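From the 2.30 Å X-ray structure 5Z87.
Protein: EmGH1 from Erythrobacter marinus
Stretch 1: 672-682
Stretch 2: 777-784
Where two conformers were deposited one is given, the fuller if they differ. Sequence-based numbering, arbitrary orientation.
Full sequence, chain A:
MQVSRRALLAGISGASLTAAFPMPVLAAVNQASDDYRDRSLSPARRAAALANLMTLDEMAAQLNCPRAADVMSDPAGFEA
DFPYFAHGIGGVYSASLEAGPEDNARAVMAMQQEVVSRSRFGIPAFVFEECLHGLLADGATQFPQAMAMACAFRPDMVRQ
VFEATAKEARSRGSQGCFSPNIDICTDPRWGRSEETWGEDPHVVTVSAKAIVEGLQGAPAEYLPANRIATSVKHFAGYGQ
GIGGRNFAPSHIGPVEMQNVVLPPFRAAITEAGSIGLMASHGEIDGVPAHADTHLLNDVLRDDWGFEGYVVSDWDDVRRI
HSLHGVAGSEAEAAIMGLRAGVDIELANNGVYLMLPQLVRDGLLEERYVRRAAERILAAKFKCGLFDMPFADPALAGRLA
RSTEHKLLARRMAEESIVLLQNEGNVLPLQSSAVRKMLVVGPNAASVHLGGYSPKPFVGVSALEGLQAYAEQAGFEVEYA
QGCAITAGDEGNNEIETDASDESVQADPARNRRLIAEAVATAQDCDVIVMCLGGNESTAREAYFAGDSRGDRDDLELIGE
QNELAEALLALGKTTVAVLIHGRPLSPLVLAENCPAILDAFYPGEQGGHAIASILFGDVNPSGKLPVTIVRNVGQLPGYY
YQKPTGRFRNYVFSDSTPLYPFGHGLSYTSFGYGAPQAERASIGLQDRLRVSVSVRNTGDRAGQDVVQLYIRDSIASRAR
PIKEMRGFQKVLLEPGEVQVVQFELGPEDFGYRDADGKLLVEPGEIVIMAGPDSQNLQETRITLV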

ATOM      1  N   GLY A 672     -12.309  34.359  -9.915  1.00 20.68           N
ATOM      2  CA  GLY A 672     -11.563  34.951  -8.824  1.00 22.17           C
ATOM      3  C   GLY A 672     -12.274  34.706  -7.504  1.00 33.04           C
ATOM      4  O   GLY A 672     -13.455  35.042  -7.352  1.00 29.46           O
ATOM      5  N   TYR A 673     -11.538  34.131  -6.558  1.00 28.13           N
ATOM      6  CA  TYR A 673     -12.101  33.639  -5.307  1.00 24.26           C
ATOM      7  C   TYR A 673     -11.711  34.553  -4.161  1.00 24.41           C
ATOM      8  O   TYR A 673     -10.532  34.903  -4.021  1.00 26.92           O
ATOM      9  CB  TYR A 673     -11.602  32.225  -5.005  1.00 18.82           C
ATOM     10  CG  TYR A 673     -12.310  31.148  -5.776  1.00 25.15           C
ATOM     11  CD1 TYR A 673     -12.149  31.021  -7.156  1.00 22.29           C
ATOM     12  CD2 TYR A 673     -13.130  30.240  -5.122  1.00 20.45           C
ATOM     13  CE1 TYR A 673     -12.802  30.019  -7.857  1.00 24.23           C
ATOM     14  CE2 TYR A 673     -13.778  29.239  -5.810  1.00 23.53           C
ATOM     15  CZ  TYR A 673     -13.621  29.138  -7.172  1.00 23.18           C
ATOM     16  OH  TYR A 673     -14.287  28.137  -7.824  1.00 26.46           O
ATOM     17  N   GLY A 674     -12.682  34.896  -3.322  1.00 19.96           N
ATOM     18  CA  GLY A 674     -12.363  35.446  -2.025  1.00 19.94           C
ATOM     19  C   GLY A 674     -12.022  34.353  -1.029  1.00 27.35           C
ATOM     20  O   GLY A 674     -12.116  33.159  -1.318  1.00 20.87           O
ATOM     21  N   ALA A 675     -11.601  34.781   0.160  1.00 23.76           N
ATOM     22  CA  ALA A 675     -11.305  33.864   1.255  1.00 31.51           C
ATOM     23  C   ALA A 675     -12.606  33.399   1.903  1.00 32.09           C
ATOM     24  O   ALA A 675     -13.604  34.125   1.885  1.00 30.62           O
ATOM     25  CB  ALA A 675     -10.423  34.538   2.319  1.00 19.19           C
ATOM     26  N   PRO A 676     -12.623  32.199   2.487  1.00 31.38           N
ATOM     27  CA  PRO A 676     -13.810  31.786   3.250  1.00 24.71           C
ATOM     28  C   PRO A 676     -13.996  32.702   4.446  1.00 25.07           C
ATOM     29  O   PRO A 676     -13.032  33.112   5.093  1.00 24.96           O
ATOM     30  CB  PRO A 676     -13.490  30.347   3.669  1.00 22.66           C
ATOM     31  CG  PRO A 676     -11.968  30.286   3.658  1.00 24.75           C
ATOM     32  CD  PRO A 676     -11.578  31.159   2.478  1.00 24.20           C
ATOM     33  N   GLN A 677     -15.252  33.057   4.705  0.61 26.37           N
ATOM     34  CA  GLN A 677     -15.628  33.921   5.817  0.61 30.39           C
ATOM     35  C   GLN A 677     -16.577  33.146   6.716  0.61 28.17           C
ATOM     36  O   GLN A 677     -17.663  32.753   6.278  0.61 29.64           O
ATOM     37  CB  GLN A 677     -16.301  35.208   5.330  0.61 31.26           C
ATOM     38  CG  GLN A 677     -15.503  36.022   4.326  0.61 32.63           C
ATOM     39  CD  GLN A 677     -15.875  37.497   4.354  0.61 37.59           C
ATOM     40  OE1 GLN A 677     -16.417  38.039   3.384  0.61 36.87           O
ATOM     41  NE2 GLN A 677     -15.588  38.154   5.475  0.61 41.05           N
ATOM     42  N   ALA A 678     -16.169  32.921   7.957  1.00 27.08           N
ATOM     43  CA  ALA A 678     -17.034  32.278   8.929  1.00 30.51           C
ATOM     44  C   ALA A 678     -17.831  33.348   9.653  1.00 33.86           C
ATOM     45  O   ALA A 678     -17.317  34.437   9.926  1.00 29.10           O
ATOM     46  CB  ALA A 678     -16.234  31.444   9.934  1.00 24.91           C
ATOM     47  N   GLU A 679     -19.093  33.026   9.954  1.00 30.90           N
ATOM     48  CA  GLU A 679     -19.983  33.967  10.622  1.00 33.44           C
ATOM     49  C   GLU A 679     -19.536  34.259  12.048  1.00 32.53           C
ATOM     50  O   GLU A 679     -19.803  35.347  12.569  1.00 41.92           O
ATOM     51  CB  GLU A 679     -21.410  33.419  10.600  1.00 32.02           C
ATOM     52  CG  GLU A 679     -22.444  34.280  11.293  1.00 45.88           C
ATOM     53  CD  GLU A 679     -23.871  33.826  11.002  1.00 50.59           C
ATOM     54  OE1 GLU A 679     -24.081  32.613  10.796  1.00 45.59           O
ATOM     55  OE2 GLU A 679     -24.779  34.684  10.963  1.00 58.48           O
ATOM     56  N   ARG A 680     -18.863  33.314  12.696  1.00 34.62           N
ATOM     57  CA  ARG A 680     -18.370  33.496  14.055  1.00 34.05           C
ATOM     58  C   ARG A 680     -16.943  32.993  14.133  1.00 32.55           C
ATOM     59  O   ARG A 680     -16.584  32.025  13.461  1.00 34.61           O
ATOM     60  CB  ARG A 680     -19.207  32.723  15.100  1.00 35.62           C
ATOM     61  CG  ARG A 680     -20.618  33.217  15.319  1.00 36.58           C
ATOM     62  CD  ARG A 680     -21.083  32.818  16.711  1.00 50.80           C
ATOM     63  NE  ARG A 680     -21.546  31.433  16.763  1.00 50.02           N
ATOM     64  CZ  ARG A 680     -21.611  30.704  17.878  1.00 52.03           C
ATOM     65  NH1 ARG A 680     -21.236  31.227  19.049  1.00 39.61           N
ATOM     66  NH2 ARG A 680     -22.058  29.450  17.829  1.00 39.49           N
ATOM     67  N   ALA A 681     -16.136  33.642  14.969  1.00 31.52           N
ATOM     68  CA  ALA A 681     -14.770  33.182  15.176  1.00 40.16           C
ATOM     69  C   ALA A 681     -14.697  32.009  16.141  1.00 31.74           C
ATOM     70  O   ALA A 681     -13.737  31.234  16.087  1.00 33.54           O
ATOM     71  CB  ALA A 681     -13.889  34.330  15.686  1.00 33.07           C
ATOM     72  N   SER A 682     -15.698  31.852  17.002  1.00 35.00           N
ATOM     73  CA  SER A 682     -15.683  30.812  18.020  1.00 35.20           C
ATOM     74  C   SER A 682     -17.098  30.291  18.236  1.00 34.96           C
ATOM     75  O   SER A 682     -18.032  31.077  18.415  1.00 34.14           O
ATOM     76  CB  SER A 682     -15.106  31.359  19.326  1.00 29.19           C
ATOM     77  OG  SER A 682     -14.897  30.307  20.238  1.00 43.72           O
ATOM     78  N   LEU A 777      -6.242  27.401  -2.515  1.00 22.93           N
ATOM     79  CA  LEU A 777      -7.134  27.591  -1.384  1.00 24.56           C
ATOM     80  C   LEU A 777      -6.737  28.821  -0.595  1.00 29.45           C
ATOM     81  O   LEU A 777      -5.546  29.116  -0.449  1.00 24.47           O
ATOM     82  CB  LEU A 777      -7.094  26.391  -0.451  1.00 19.51           C
ATOM     83  CG  LEU A 777      -7.433  25.020  -1.010  1.00 24.01           C
ATOM     84  CD1 LEU A 777      -7.056  23.968   0.029  1.00 18.93           C
ATOM     85  CD2 LEU A 777      -8.929  24.970  -1.338  1.00 18.03           C
ATOM     86  N   GLN A 778      -7.735  29.528  -0.080  1.00 19.66           N
ATOM     87  CA  GLN A 778      -7.519  30.487   0.990  1.00 22.79           C
ATOM     88  C   GLN A 778      -8.244  29.977   2.227  1.00 24.69           C
ATOM     89  O   GLN A 778      -9.062  29.059   2.150  1.00 25.88           O
ATOM     90  CB  GLN A 778      -7.998  31.889   0.603  1.00 21.55           C
ATOM     91  CG  GLN A 778      -7.287  32.469  -0.606  1.00 21.53           C
ATOM     92  CD  GLN A 778      -7.731  33.895  -0.913  1.00 24.75           C
ATOM     93  OE1 GLN A 778      -8.724  34.109  -1.608  1.00 26.43           O
ATOM     94  NE2 GLN A 778      -7.009  34.871  -0.388  1.00 20.49           N
ATOM     95  N   GLU A 779      -7.919  30.548   3.381  1.00 22.82           N
ATOM     96  CA  GLU A 779      -8.334  29.921   4.619  1.00 28.54           C
ATOM     97  C   GLU A 779      -8.718  30.958   5.666  1.00 29.53           C
ATOM     98  O   GLU A 779      -8.398  32.143   5.561  1.00 23.46           O
ATOM     99  CB  GLU A 779      -7.235  28.994   5.170  1.00 28.87           C
ATOM    100  CG  GLU A 779      -5.875  29.643   5.334  1.00 33.38           C
ATOM    101  CD  GLU A 779      -4.855  28.711   5.989  1.00 33.65           C
ATOM    102  OE1 GLU A 779      -4.457  28.996   7.137  1.00 27.97           O
ATOM    103  OE2 GLU A 779      -4.457  27.699   5.362  1.00 30.63           O
ATOM    104  N   THR A 780      -9.434  30.473   6.673  1.00 20.38           N
ATOM    105  CA  THR A 780      -9.768  31.224   7.869  1.00 20.44           C
ATOM    106  C   THR A 780      -9.799  30.223   9.010  1.00 23.76           C
ATOM    107  O   THR A 780      -9.891  29.014   8.787  1.00 28.53           O
ATOM    108  CB  THR A 780     -11.108  31.948   7.721  1.00 28.42           C
ATOM    109  OG1 THR A 780     -11.315  32.796   8.854  1.00 30.84           O
ATOM    110  CG2 THR A 780     -12.267  30.929   7.613  1.00 20.98           C
ATOM    111  N   ARG A 781      -9.712  30.719  10.238  1.00 31.40           N
ATOM    112  CA  ARG A 781      -9.563  29.851  11.397  1.00 28.04           C
ATOM    113  C   ARG A 781     -10.665  30.112  12.409  1.00 30.95           C
ATOM    114  O   ARG A 781     -10.912  31.260  12.784  1.00 31.78           O
ATOM    115  CB  ARG A 781      -8.205  30.057  12.048  1.00 26.75           C
ATOM    116  CG  ARG A 781      -7.095  29.454  11.251  1.00 26.61           C
ATOM    117  CD  ARG A 781      -5.752  29.882  11.782  1.00 27.76           C
ATOM    118  NE  ARG A 781      -4.744  28.890  11.452  1.00 33.61           N
ATOM    119  CZ  ARG A 781      -4.220  28.756  10.243  1.00 33.74           C
ATOM    120  NH1 ARG A 781      -4.608  29.563   9.263  1.00 38.49           N
ATOM    121  NH2 ARG A 781      -3.316  27.819  10.014  1.00 32.82           N
ATOM    122  N   ILE A 782     -11.297  29.042  12.876  1.00 26.81           N
ATOM    123  CA  ILE A 782     -12.267  29.131  13.953  1.00 25.85           C
ATOM    124  C   ILE A 782     -11.801  28.253  15.109  1.00 26.55           C
ATOM    125  O   ILE A 782     -10.929  27.387  14.963  1.00 21.64           O
ATOM    126  CB  ILE A 782     -13.678  28.724  13.490  1.00 25.12           C
ATOM    127  CG1 ILE A 782     -13.668  27.255  13.059  1.00 25.59           C
ATOM    128  CG2 ILE A 782     -14.144  29.644  12.360  1.00 20.69           C
ATOM    129  CD1 ILE A 782     -14.776  26.433  13.683  1.00 25.42           C
ATOM    130  N   THR A 783     -12.399  28.493  16.274  1.00 29.84           N
ATOM    131  CA  THR A 783     -12.120  27.729  17.483  1.00 27.46           C
ATOM    132  C   THR A 783     -13.400  27.057  17.954  1.00 25.09           C
ATOM    133  O   THR A 783     -14.454  27.698  18.021  1.00 27.34           O
ATOM    134  CB  THR A 783     -11.556  28.633  18.580  1.00 28.68           C
ATOM    135  OG1 THR A 783     -10.315  29.184  18.136  1.00 39.48           O
ATOM    136  CG2 THR A 783     -11.320  27.855  19.867  1.00 35.03           C
ATOM    137  N   LEU A 784     -13.313  25.768  18.250  1.00 23.89           N
ATOM    138  CA  LEU A 784     -14.388  25.059  18.928  1.00 25.76           C
ATOM    139  C   LEU A 784     -14.148  25.146  20.429  1.00 30.67           C
ATOM    140  O   LEU A 784     -13.022  24.926  20.897  1.00 30.03           O
ATOM    141  CB  LEU A 784     -14.457  23.595  18.489  1.00 21.54           C
ATOM    142  CG  LEU A 784     -14.484  23.282  16.991  1.00 26.47           C
ATOM    143  CD1 LEU A 784     -14.551  21.777  16.748  1.00 24.58           C
ATOM    144  CD2 LEU A 784     -15.633  23.992  16.305  1.00 30.49           C
TER
HETATM  145  O   HOH W   1     -13.709  34.150   9.013  1.00 34.05           O
HETATM  146  O   HOH W   2     -11.435  31.785  16.922  1.00 43.05           O

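The two segments run nearly parallel, their end-to-end directions only 7° apart, yet regular strand pairing is confined to the far end. Elsewhere, side chains and one water fill the space between the backbones.

Gln 778 opens the contact, its CA-to-CB bond directed toward the other segment. Its long, flexible side chain reaches back along the backbone of Tyr 673, Gly 674 and Ala 675. The orientation of its amide is uncertain, but CB lies 4.0 Å from CB of Ala 675. CD of Pro 676 sits 3.3 Å from O of Gln 778. Proline suits this place because its compact apolar ring meets carbon neighbours: CD lies 4.1 Å from CB of Gln 778, and CG 3.8 Å from CA of Glu 779 and 4.0 Å from CG2 of Thr 780. The CA-to-CB bond of Glu 779 points away, leaving mainly its backbone to be covered.

In Thr 780, which turns inward again, CG2 makes that contact with Pro 676, while OG1 hydrogen-bonds to a water at 2.8 Å. That water accepts a hydrogen bond from N of Ala 678 (2.9 Å), linking the two stretches.

The CA-to-CB bond of Arg 781 points away, in keeping with strand alternation. Ile 782 follows with CG2 3.7 Å from CB of Ala 678, an apolar contact in which the small alanine methyl fits against the branched side chain.

N of Thr 783 donates to O of Ala 681 (3.1 Å, 154°), an oxygen also approached by CA of Ile 782 at 3.3 Å in a CA-H...O contact. A second water donates to this O (2.5 Å) and hydrogen-bonds to OG1 of Thr 783 (3.1 Å). Ser 682 forms the parallel bridge with Thr 783, and its OG adds a weak hydrogen bond to O of Thr 783 (3.5 Å).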